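SnoaL-like polyketide cyclase (Agrobacterium tumefaciens str. C58, PDB 3EHC) is of unknown function but belongs to the SnoaL-like polyketide cyclases of the NTF2 clan, and so probably acts on a small molecule. Local coordinates at residues N6-A11 and Y104-A109; Q19-L24 and K50-I55. One frame throughout, in Å; residues are numbered along the deposited sequence.

Contact 1. Residues N6-A11 and Y104-A109; sequences NDIYLA and YDFEQA
Ile8 and Ala109 bring the two backbones to their closest, 7.3 Å between CA atoms, where a turn of helix 5-17 faces the end of strand 96-107 and the loop that follows; with the chains that far apart, side chains do most of the bridging. Tyr9 and Tyr104 carry the polar part. Their hydroxyls share a hydrogen bond of 2.7 Å between Tyr9 OH and Tyr104 OH, and either could be the donor. The two side chains cross at about a right angle, and the rings form an oblique pair, centroids 4.9 Å apart and planes at 54°. Contact is close, since Tyr9 CE1 lies 3.4 Å from Tyr104 CE1. With CG anti to the backbone N (chi1 -172°), Tyr9 sends its ring off the helix toward the sheet. Tyrosine suits both places: each ring fills apolar space while its phenol oxygen, deep in a buried contact, finds a partner in the other. Ile8, the residue before Tyr9, contributes a branched aliphatic surface. Its CG2 methyl meets the Phe106 ring obliquely, 4.3 Å from Phe106 CE2, and Ile8 CG2 also lies 3.6 Å from the backbone oxygen Ala109 O. Ala109 has a positive phi (70°) as the chain turns back, and its methyl is itself the surface that Ile8 CD1 meets, 4.0 Å from Ala109 CB. Phe106, two residues along the strand from Tyr104, presents its ring to the same helix. Beyond the pair, Tyr9 also rests on Leu65 of strand 62-67 and on Leu72, Ala74 and Leu76 of strand 71-80, whereas Tyr104 and Phe106 touch Ile111 of strand 110-118, so that helix 5-17 packs across the curved sheet of this NTF2-like fold.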
loop_
_atom_site.group_PDB
_atom_site.type_symbol
_atom_site.label_atom_id
_atom_site.label_comp_id
_atom_site.label_asym_id
_atom_site.label_seq_id
_atom_site.Cartn_x
_atom_site.Cartn_y
_atom_site.Cartn_z
ATOM N N ASN B 6 -15.181 -5.960 -6.975
ATOM C CA ASN B 6 -15.522 -5.119 -5.812
ATOM C C ASN B 6 -16.564 -5.783 -4.890
ATOM O O ASN B 6 -16.402 -5.793 -3.656
ATOM C CB ASN B 6 -16.004 -3.716 -6.209
ATOM C CG ASN B 6 -14.870 -2.697 -6.351
ATOM O OD1 ASN B 6 -13.680 -3.019 -6.348
ATOM N ND2 ASN B 6 -15.255 -1.444 -6.503
ATOM N N ASP B 7 -17.605 -6.363 -5.496
ATOM C CA ASP B 7 -18.639 -7.051 -4.752
ATOM C C ASP B 7 -18.112 -8.288 -4.058
ATOM O O ASP B 7 -18.427 -8.493 -2.891
ATOM C CB ASP B 7 -19.813 -7.409 -5.654
ATOM C CG ASP B 7 -20.533 -6.196 -6.162
ATOM O OD1 ASP B 7 -20.748 -5.257 -5.386
ATOM O OD2 ASP B 7 -20.901 -6.181 -7.340
ATOM N N ILE B 8 -17.332 -9.104 -4.784
ATOM C CA ILE B 8 -16.704 -10.325 -4.238
ATOM C C ILE B 8 -15.817 -9.944 -3.015
ATOM O O ILE B 8 -15.910 -10.560 -1.948
ATOM C CB ILE B 8 -15.893 -11.084 -5.320
ATOM C CG1 ILE B 8 -16.799 -11.439 -6.515
ATOM C CG2 ILE B 8 -15.281 -12.324 -4.735
ATOM C CD1 ILE B 8 -16.081 -11.834 -7.780
ATOM N N TYR B 9 -15.018 -8.887 -3.179
ATOM C CA TYR B 9 -14.128 -8.423 -2.148
ATOM C C TYR B 9 -14.856 -7.954 -0.887
ATOM O O TYR B 9 -14.453 -8.311 0.215
ATOM C CB TYR B 9 -13.236 -7.295 -2.671
ATOM C CG TYR B 9 -12.167 -6.909 -1.682
ATOM C CD1 TYR B 9 -11.198 -7.834 -1.295
ATOM C CD2 TYR B 9 -12.113 -5.622 -1.128
ATOM C CE1 TYR B 9 -10.211 -7.500 -0.382
ATOM C CE2 TYR B 9 -11.120 -5.278 -0.204
ATOM C CZ TYR B 9 -10.165 -6.231 0.155
ATOM O OH TYR B 9 -9.158 -5.938 1.043
ATOM N N LEU B 10 -15.900 -7.141 -1.044
ATOM C CA LEU B 10 -16.647 -6.655 0.108
ATOM C C LEU B 10 -17.362 -7.815 0.829
ATOM O O LEU B 10 -17.467 -7.780 2.052
ATOM C CB LEU B 10 -17.600 -5.516 -0.274
ATOM C CG LEU B 10 -16.984 -4.174 -0.699
ATOM C CD1 LEU B 10 -18.060 -3.168 -1.038
ATOM C CD2 LEU B 10 -16.098 -3.591 0.359
ATOM N N ALA B 11 -17.796 -8.843 0.080
ATOM C CA ALA B 11 -18.368 -10.066 0.666
ATOM C C ALA B 11 -17.282 -10.841 1.436
ATOM O O ALA B 11 -17.533 -11.387 2.496
ATOM C CB ALA B 11 -19.025 -10.944 -0.415
ATOM N N TYR B 104 -4.482 -7.485 -4.829
ATOM C CA TYR B 104 -4.954 -8.853 -5.035
ATOM C C TYR B 104 -4.996 -9.189 -6.518
ATOM O O TYR B 104 -5.481 -8.397 -7.332
ATOM C CB TYR B 104 -6.356 -9.061 -4.469
ATOM C CG TYR B 104 -6.523 -8.711 -3.000
ATOM C CD1 TYR B 104 -6.814 -7.411 -2.614
ATOM C CD2 TYR B 104 -6.396 -9.686 -2.002
ATOM C CE1 TYR B 104 -6.994 -7.073 -1.288
ATOM C CE2 TYR B 104 -6.556 -9.355 -0.644
ATOM C CZ TYR B 104 -6.866 -8.035 -0.299
ATOM O OH TYR B 104 -7.045 -7.663 1.022
ATOM N N ASP B 105 -4.461 -10.360 -6.858
ATOM C CA ASP B 105 -4.602 -10.917 -8.183
ATOM C C ASP B 105 -5.666 -12.002 -8.013
ATOM O O ASP B 105 -5.513 -12.895 -7.185
ATOM C CB ASP B 105 -3.239 -11.428 -8.675
ATOM C CG ASP B 105 -3.215 -11.812 -10.161
ATOM O OD1 ASP B 105 -4.064 -11.359 -11.002
ATOM O OD2 ASP B 105 -2.300 -12.615 -10.485
ATOM N N PHE B 106 -6.766 -11.869 -8.758
ATOM C CA PHE B 106 -7.878 -12.821 -8.739
ATOM C C PHE B 106 -7.742 -13.806 -9.896
ATOM O O PHE B 106 -7.288 -13.439 -10.982
ATOM C CB PHE B 106 -9.224 -12.100 -8.847
ATOM C CG PHE B 106 -9.735 -11.580 -7.549
ATOM C CD1 PHE B 106 -9.268 -10.362 -7.045
ATOM C CD2 PHE B 106 -10.666 -12.307 -6.817
ATOM C CE1 PHE B 106 -9.719 -9.873 -5.834
ATOM C CE2 PHE B 106 -11.128 -11.837 -5.614
ATOM C CZ PHE B 106 -10.649 -10.599 -5.117
ATOM N N GLU B 107 -8.124 -15.052 -9.635
ATOM C CA GLU B 107 -8.258 -16.089 -10.668
ATOM C C GLU B 107 -9.549 -16.853 -10.431
ATOM O O GLU B 107 -9.740 -17.462 -9.376
ATOM C CB GLU B 107 -7.080 -17.061 -10.659
ATOM C CG GLU B 107 -5.872 -16.556 -11.453
ATOM C CD GLU B 107 -4.732 -17.564 -11.511
ATOM O OE1 GLU B 107 -4.951 -18.750 -11.155
ATOM O OE2 GLU B 107 -3.616 -17.153 -11.908
ATOM N N GLN B 108 -10.439 -16.799 -11.408
ATOM C CA GLN B 108 -11.747 -17.433 -11.293
ATOM C C GLN B 108 -12.526 -17.021 -10.042
ATOM O O GLN B 108 -13.068 -17.892 -9.336
ATOM C CB GLN B 108 -11.597 -18.955 -11.379
ATOM C CG GLN B 108 -11.194 -19.392 -12.776
ATOM C CD GLN B 108 -10.083 -20.379 -12.761
ATOM O OE1 GLN B 108 -10.320 -21.587 -12.616
ATOM N NE2 GLN B 108 -8.838 -19.881 -12.917
ATOM N N ALA B 109 -12.600 -15.700 -9.816
ATOM C CA ALA B 109 -13.404 -15.082 -8.732
ATOM C C ALA B 109 -12.861 -15.339 -7.312
ATOM O O ALA B 109 -13.562 -15.113 -6.322
ATOM C CB ALA B 109 -14.882 -15.485 -8.842
#

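Contact 2. Residues Q19-L24 and K50-I55; sequences QAFDEL and KDFADI
A Schellman motif ends helix 5-17, and its C-prime residue, Gln19, lays its side chain over the ring of Phe52 from helix 40-54. Gln19 has the positive phi that this type of helix ending uses. Its CG sits almost centrally above one face of Phe52, 3.9 Å from the ring centroid and only 9° off the normal, a CH-pi contact. CG stands anti to the carbonyl carbon (chi1 -56°), and the chain continues extended, carrying the amide out along the ring toward its root. There the amide plane is stacked at 15° to the ring plane, with Gln19 NE2 3.5 Å from Phe52 CD1 and Gln19 OE1 3.7 Å from Phe52 CB. Glutamine fits an exposed position of this kind: its CG methylene can lie on an aromatic face while the flat amide stays polar. In the NTF2-like fold the N-terminal helices pack beside the curved sheet, and here the turn after the first of them meets the C-terminal end of the next. Phe21, two residues on, adds a second aromatic side chain. Its CZ reaches Phe52 CD2 at 3.8 Å; that carbon of Phe52 lies at the edge of the Phe21 ring, near its plane, while Phe21 CZ approaches the Phe52 ring obliquely. Phenylalanine is apt at both buried sites, since neither ring has a polar atom to satisfy. Phe52 also packs against Leu58 and Phe60, and the carbonyl oxygen of Phe21 accepts a hydrogen bond from Arg45 NE.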
loop_
_atom_site.group_PDB
_atom_site.type_symbol
_atom_site.label_atom_id
_atom_site.label_comp_id
_atom_site.label_asym_id
_atom_site.label_seq_id
_atom_site.Cartn_x
_atom_site.Cartn_y
_atom_site.Cartn_z
ATOM N N GLN B 19 -15.724 -13.542 11.224
ATOM C CA GLN B 19 -14.775 -14.647 11.451
ATOM C C GLN B 19 -15.290 -15.994 10.911
ATOM O O GLN B 19 -15.091 -17.036 11.541
ATOM C CB GLN B 19 -14.413 -14.755 12.940
ATOM C CG GLN B 19 -13.838 -13.454 13.528
ATOM C CD GLN B 19 -13.160 -13.654 14.871
ATOM O OE1 GLN B 19 -12.367 -14.576 15.057
ATOM N NE2 GLN B 19 -13.455 -12.773 15.808
ATOM N N ALA B 20 -15.949 -15.946 9.746
ATOM C CA ALA B 20 -16.553 -17.122 9.108
ATOM C C ALA B 20 -15.521 -17.782 8.174
ATOM O O ALA B 20 -15.632 -17.697 6.951
ATOM C CB ALA B 20 -17.835 -16.720 8.326
ATOM N N PHE B 21 -14.526 -18.445 8.769
ATOM C CA PHE B 21 -13.395 -19.024 8.022
ATOM C C PHE B 21 -13.645 -20.400 7.406
ATOM O O PHE B 21 -12.832 -20.863 6.611
ATOM C CB PHE B 21 -12.136 -19.100 8.893
ATOM C CG PHE B 21 -11.735 -17.782 9.492
ATOM C CD1 PHE B 21 -11.867 -16.594 8.765
ATOM C CD2 PHE B 21 -11.211 -17.725 10.786
ATOM C CE1 PHE B 21 -11.512 -15.388 9.331
ATOM C CE2 PHE B 21 -10.847 -16.505 11.359
ATOM C CZ PHE B 21 -10.996 -15.345 10.637
ATOM N N ASP B 22 -14.752 -21.048 7.769
ATOM C CA ASP B 22 -15.188 -22.259 7.080
ATOM C C ASP B 22 -15.569 -21.918 5.644
ATOM O O ASP B 22 -15.465 -22.752 4.755
ATOM C CB ASP B 22 -16.397 -22.900 7.779
ATOM C CG ASP B 22 -16.083 -23.382 9.190
ATOM O OD1 ASP B 22 -15.069 -22.952 9.769
ATOM O OD2 ASP B 22 -16.860 -24.196 9.721
ATOM N N GLU B 23 -16.018 -20.678 5.440
ATOM C CA GLU B 23 -16.416 -20.160 4.120
ATOM C C GLU B 23 -15.238 -19.633 3.274
ATOM O O GLU B 23 -15.442 -19.258 2.119
ATOM C CB GLU B 23 -17.435 -19.002 4.294
ATOM C CG GLU B 23 -18.593 -19.291 5.270
ATOM N N LEU B 24 -14.024 -19.613 3.834
ATOM C CA LEU B 24 -12.895 -18.874 3.236
ATOM C C LEU B 24 -12.576 -19.271 1.793
ATOM O O LEU B 24 -12.273 -18.414 0.958
ATOM C CB LEU B 24 -11.645 -19.039 4.106
ATOM C CG LEU B 24 -10.401 -18.204 3.808
ATOM C CD1 LEU B 24 -10.702 -16.705 3.770
ATOM C CD2 LEU B 24 -9.363 -18.530 4.869
ATOM N N LYS B 50 -4.793 -16.040 13.494
ATOM C CA LYS B 50 -3.758 -15.448 14.341
ATOM C C LYS B 50 -3.931 -13.931 14.512
ATOM O O LYS B 50 -3.759 -13.406 15.620
ATOM C CB LYS B 50 -2.353 -15.692 13.759
ATOM C CG LYS B 50 -1.196 -15.444 14.766
ATOM C CD LYS B 50 0.009 -14.746 14.121
ATOM C CE LYS B 50 1.225 -14.710 15.048
ATOM N NZ LYS B 50 0.888 -14.264 16.438
ATOM N N ASP B 51 -4.269 -13.247 13.413
ATOM C CA ASP B 51 -4.588 -11.813 13.429
ATOM C C ASP B 51 -5.712 -11.490 14.425
ATOM O O ASP B 51 -5.614 -10.506 15.156
ATOM C CB ASP B 51 -5.007 -11.300 12.028
ATOM C CG ASP B 51 -3.871 -11.319 10.987
ATOM O OD1 ASP B 51 -2.700 -11.674 11.318
ATOM O OD2 ASP B 51 -4.172 -10.967 9.807
ATOM N N PHE B 52 -6.770 -12.299 14.446
ATOM C CA PHE B 52 -7.852 -12.081 15.388
ATOM C C PHE B 52 -7.453 -12.439 16.817
ATOM O O PHE B 52 -7.915 -11.791 17.749
ATOM C CB PHE B 52 -9.110 -12.805 14.937
ATOM C CG PHE B 52 -9.911 -12.024 13.943
ATOM C CD1 PHE B 52 -10.776 -11.026 14.363
ATOM C CD2 PHE B 52 -9.789 -12.266 12.585
ATOM C CE1 PHE B 52 -11.521 -10.302 13.431
ATOM C CE2 PHE B 52 -10.536 -11.553 11.665
ATOM C CZ PHE B 52 -11.400 -10.581 12.089
ATOM N N ALA B 53 -6.596 -13.452 16.994
ATOM C CA ALA B 53 -6.111 -13.809 18.339
ATOM C C ALA B 53 -5.302 -12.630 18.905
ATOM O O ALA B 53 -5.439 -12.247 20.071
ATOM C CB ALA B 53 -5.236 -15.078 18.289
ATOM N N ASP B 54 -4.472 -12.056 18.052
ATOM C CA ASP B 54 -3.645 -10.898 18.405
ATOM C C ASP B 54 -4.387 -9.554 18.539
ATOM O O ASP B 54 -3.927 -8.672 19.254
ATOM C CB ASP B 54 -2.573 -10.597 17.326
ATOM C CG ASP B 54 -1.459 -11.629 17.248
ATOM O OD1 ASP B 54 -1.290 -12.412 18.202
ATOM O OD2 ASP B 54 -0.729 -11.618 16.219
ATOM N N ILE B 55 -5.472 -9.367 17.788
ATOM C CA ILE B 55 -6.281 -8.119 17.797
ATOM C C ILE B 55 -7.770 -8.515 17.824
ATOM O O ILE B 55 -8.426 -8.551 16.771
ATOM C CB ILE B 55 -6.006 -7.169 16.567
ATOM C CG1 ILE B 55 -4.510 -6.956 16.327
ATOM C CG2 ILE B 55 -6.726 -5.805 16.748
ATOM C CD1 ILE B 55 -4.178 -6.149 15.091
#

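How the contacts relate
From the N terminus the chain enters helix 5-17, whose early turns supply residues 6-11 of contact 1. The loop beyond that helix provides 19-24, and helix 40-54 then returns 50-55 to it, so contact 2 closes a short loop with 25 residues between its segments. Only after strands 62-67 and 71-80 does strand 96-107 arrive to complete contact 1, whose 92 intervening residues enclose contact 2 entirely; the two are nested. Their centres lie 18 Å apart and their nearest atoms about 8 Å, without touching. Contact 1 joins the first helix to the sheet, and contact 2 joins the loop that follows that helix to the C-terminal end of helix 40-54.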